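Local structure of probable ABC transporter extracellular-binding protein YckB (Bacillus subtilis, 2IEE) at residues A[58-63]-A[225-230]. The protein probably serves as the extracellular solute-binding component of a binding-protein-dependent ABC transport system. Sequence-based numbering, arbitrary orientation.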
ATOM      1  N   ALA A  58       2.600   8.575 -16.961  1.00 20.22           N
ATOM      2  CA  ALA A  58       2.605   8.160 -18.356  1.00 22.22           C
ATOM      3  C   ALA A  58       2.147   9.320 -19.231  1.00 22.92           C
ATOM      4  O   ALA A  58       2.698   9.557 -20.309  1.00 23.98           O
ATOM      5  CB  ALA A  58       1.690   6.957 -18.551  1.00 19.67           C
ATOM      6  N   LYS A  59       1.143  10.049 -18.758  1.00 22.82           N
ATOM      7  CA  LYS A  59       0.624  11.187 -19.505  1.00 22.41           C
ATOM      8  C   LYS A  59       1.728  12.224 -19.686  1.00 21.06           C
ATOM      9  O   LYS A  59       1.876  12.794 -20.762  1.00 20.61           O
ATOM     10  CB  LYS A  59      -0.572  11.813 -18.776  1.00 22.69           C
ATOM     11  CG  LYS A  59      -1.276  12.892 -19.589  1.00 25.88           C
ATOM     12  CD  LYS A  59      -2.379  13.584 -18.802  1.00 28.20           C
ATOM     13  CE  LYS A  59      -3.082  14.625 -19.667  1.00 30.50           C
ATOM     14  NZ  LYS A  59      -4.177  15.327 -18.938  1.00 33.12           N
ATOM     15  N   ARG A  60       2.509  12.456 -18.632  1.00 21.47           N
ATOM     16  CA  ARG A  60       3.605  13.415 -18.697  1.00 22.60           C
ATOM     17  C   ARG A  60       4.560  13.011 -19.818  1.00 23.41           C
ATOM     18  O   ARG A  60       5.241  13.858 -20.397  1.00 24.66           O
ATOM     19  CB  ARG A  60       4.387  13.454 -17.373  1.00 23.40           C
ATOM     20  CG  ARG A  60       3.604  13.956 -16.164  1.00 25.99           C
ATOM     21  CD  ARG A  60       3.143  15.400 -16.332  1.00 25.45           C
ATOM     22  NE  ARG A  60       2.243  15.821 -15.257  1.00 25.50           N
ATOM     23  CZ  ARG A  60       2.639  16.324 -14.091  1.00 24.22           C
ATOM     24  NH1 ARG A  60       3.930  16.481 -13.834  1.00 22.76           N
ATOM     25  NH2 ARG A  60       1.738  16.670 -13.180  1.00 21.89           N
ATOM     26  N   LEU A  61       4.597  11.713 -20.112  1.00 22.17           N
ATOM     27  CA  LEU A  61       5.469  11.167 -21.143  1.00 21.86           C
ATOM     28  C   LEU A  61       4.746  10.937 -22.472  1.00 23.04           C
ATOM     29  O   LEU A  61       5.195  10.142 -23.295  1.00 24.26           O
ATOM     30  CB  LEU A  61       6.077   9.851 -20.649  1.00 20.37           C
ATOM     31  CG  LEU A  61       6.939   9.976 -19.386  1.00 22.70           C
ATOM     32  CD1 LEU A  61       7.237   8.604 -18.809  1.00 20.88           C
ATOM     33  CD2 LEU A  61       8.222  10.712 -19.721  1.00 20.00           C
ATOM     34  N   GLY A  62       3.629  11.632 -22.670  1.00 23.60           N
ATOM     35  CA  GLY A  62       2.864  11.494 -23.897  1.00 21.91           C
ATOM     36  C   GLY A  62       2.366  10.084 -24.151  1.00 22.75           C
ATOM     37  O   GLY A  62       2.193   9.681 -25.300  1.00 22.07           O
ATOM     38  N   LEU A  63       2.121   9.330 -23.085  1.00 22.02           N
ATOM     39  CA  LEU A  63       1.659   7.956 -23.240  1.00 23.20           C
ATOM     40  C   LEU A  63       0.300   7.681 -22.615  1.00 24.12           C
ATOM     41  O   LEU A  63      -0.125   8.351 -21.675  1.00 24.43           O
ATOM     42  CB  LEU A  63       2.663   6.982 -22.620  1.00 23.94           C
ATOM     43  CG  LEU A  63       4.138   7.046 -23.015  1.00 26.30           C
ATOM     44  CD1 LEU A  63       4.922   6.096 -22.116  1.00 24.30           C
ATOM     45  CD2 LEU A  63       4.314   6.686 -24.484  1.00 26.48           C
ATOM     46  N   ASN A 225      11.079   7.962 -13.852  1.00 19.28           N
ATOM     47  CA  ASN A 225      11.582   8.750 -12.729  1.00 20.19           C
ATOM     48  C   ASN A 225      11.568  10.239 -13.058  1.00 20.38           C
ATOM     49  O   ASN A 225      11.327  11.076 -12.186  1.00 19.41           O
ATOM     50  CB  ASN A 225      13.001   8.314 -12.353  1.00 19.16           C
ATOM     51  CG  ASN A 225      13.032   6.965 -11.647  1.00 20.43           C
ATOM     52  OD1 ASN A 225      11.990   6.346 -11.411  1.00 16.06           O
ATOM     53  ND2 ASN A 225      14.229   6.507 -11.300  1.00 18.07           N
ATOM     54  N   GLU A 226      11.827  10.559 -14.321  1.00 19.95           N
ATOM     55  CA  GLU A 226      11.831  11.946 -14.767  1.00 21.27           C
ATOM     56  C   GLU A 226      10.444  12.557 -14.575  1.00 20.78           C
ATOM     57  O   GLU A 226      10.309  13.668 -14.063  1.00 22.07           O
ATOM     58  CB  GLU A 226      12.264  12.025 -16.240  1.00 21.08           C
ATOM     59  CG  GLU A 226      13.780  12.101 -16.433  1.00 25.57           C
ATOM     60  CD  GLU A 226      14.221  12.005 -17.893  1.00 29.20           C
ATOM     61  OE1 GLU A 226      13.633  12.701 -18.751  1.00 29.80           O
ATOM     62  OE2 GLU A 226      15.167  11.240 -18.177  1.00 30.97           O
ATOM     63  N   ALA A 227       9.411  11.819 -14.969  1.00 20.19           N
ATOM     64  CA  ALA A 227       8.038  12.296 -14.827  1.00 19.92           C
ATOM     65  C   ALA A 227       7.613  12.322 -13.354  1.00 19.77           C
ATOM     66  O   ALA A 227       6.927  13.243 -12.920  1.00 20.76           O
ATOM     67  CB  ALA A 227       7.095  11.418 -15.637  1.00 20.11           C
ATOM     68  N   LEU A 228       8.025  11.313 -12.591  1.00 17.39           N
ATOM     69  CA  LEU A 228       7.692  11.245 -11.172  1.00 17.09           C
ATOM     70  C   LEU A 228       8.332  12.398 -10.401  1.00 17.76           C
ATOM     71  O   LEU A 228       7.725  12.951  -9.483  1.00 16.79           O
ATOM     72  CB  LEU A 228       8.144   9.903 -10.579  1.00 14.34           C
ATOM     73  CG  LEU A 228       7.270   8.684 -10.891  1.00 14.10           C
ATOM     74  CD1 LEU A 228       7.931   7.400 -10.398  1.00 12.45           C
ATOM     75  CD2 LEU A 228       5.912   8.869 -10.235  1.00 14.74           C
ATOM     76  N   LYS A 229       9.558  12.754 -10.773  1.00 18.32           N
ATOM     77  CA  LYS A 229      10.272  13.847 -10.126  1.00 20.86           C
ATOM     78  C   LYS A 229       9.551  15.160 -10.411  1.00 21.73           C
ATOM     79  O   LYS A 229       9.416  16.013  -9.537  1.00 22.75           O
ATOM     80  CB  LYS A 229      11.715  13.918 -10.648  1.00 23.76           C
ATOM     81  CG  LYS A 229      12.524  15.086 -10.101  1.00 26.39           C
ATOM     82  CD  LYS A 229      13.983  15.013 -10.537  1.00 31.23           C
ATOM     83  CE  LYS A 229      14.806  16.148  -9.928  1.00 33.05           C
ATOM     84  NZ  LYS A 229      16.259  16.033 -10.253  1.00 34.89           N
ATOM     85  N   GLU A 230       9.094  15.310 -11.649  1.00 23.58           N
ATOM     86  CA  GLU A 230       8.372  16.497 -12.075  1.00 25.80           C
ATOM     87  C   GLU A 230       7.080  16.618 -11.266  1.00 26.00           C
ATOM     88  O   GLU A 230       6.672  17.718 -10.882  1.00 24.42           O
ATOM     89  CB  GLU A 230       8.056  16.388 -13.569  1.00 27.88           C
ATOM     90  CG  GLU A 230       7.322  17.567 -14.171  1.00 33.05           C
ATOM     91  CD  GLU A 230       7.022  17.353 -15.647  1.00 38.71           C
ATOM     92  OE1 GLU A 230       7.981  17.276 -16.449  1.00 39.49           O
ATOM     93  OE2 GLU A 230       5.828  17.252 -16.008  1.00 40.26           O
TER
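R60 and L61 meet A227 and E230 where the C-terminal end of helix 49-60 packs against helix 218-234. Both helices lie in the same lobe of the two-lobed periplasmic-binding-protein fold of the bacterial solute-binding protein 3 family. They are far apart in sequence, so the contact joins an early part of the chain to a late one. A Schellman motif ends helix 49-60, with G62 at C-prime: L63 N bonds to A58 O and G62 N to K59 O.

The backbones come closest at R60 and A227, with CA atoms 6.0 Å apart. R60 CB points at the other helix and touches the methyl of A227, CB to CB at 3.8 Å. The small alanine side chain lets the backbones come this near. R60 CG lies beside its own backbone N (chi1 -65°), and the chain then bends at chi2 (-62°). The bend carries CD alongside the E230 carboxylate, 3.3 Å from OE2. NE turns back to its own helix and forms a salt bridge with E56. NH1 donates to E230 OE2 at 3.0 Å, a salt bridge with a bent N-H...O angle of 136°. NH2 bonds to S236 OG, at the start of helix 236-244. The guanidinium is therefore gripped through all three nitrogens, which should restrict its rotation.

E230 reaches this site with an extended chain, CG anti to the backbone N. Its CG also passes 3.6 Å from R60 NH1. L61 CG touches the same methyl as R60 CB, 4.0 Å from A227 CB. L61 also packs on M224 and on W14 of helix 14-20, extending the apolar side of the contact. The guanidinium and carboxylate planes are nearly parallel but not coplanar; NH1 meets OE2 on its anti side, slightly out of the carboxylate plane.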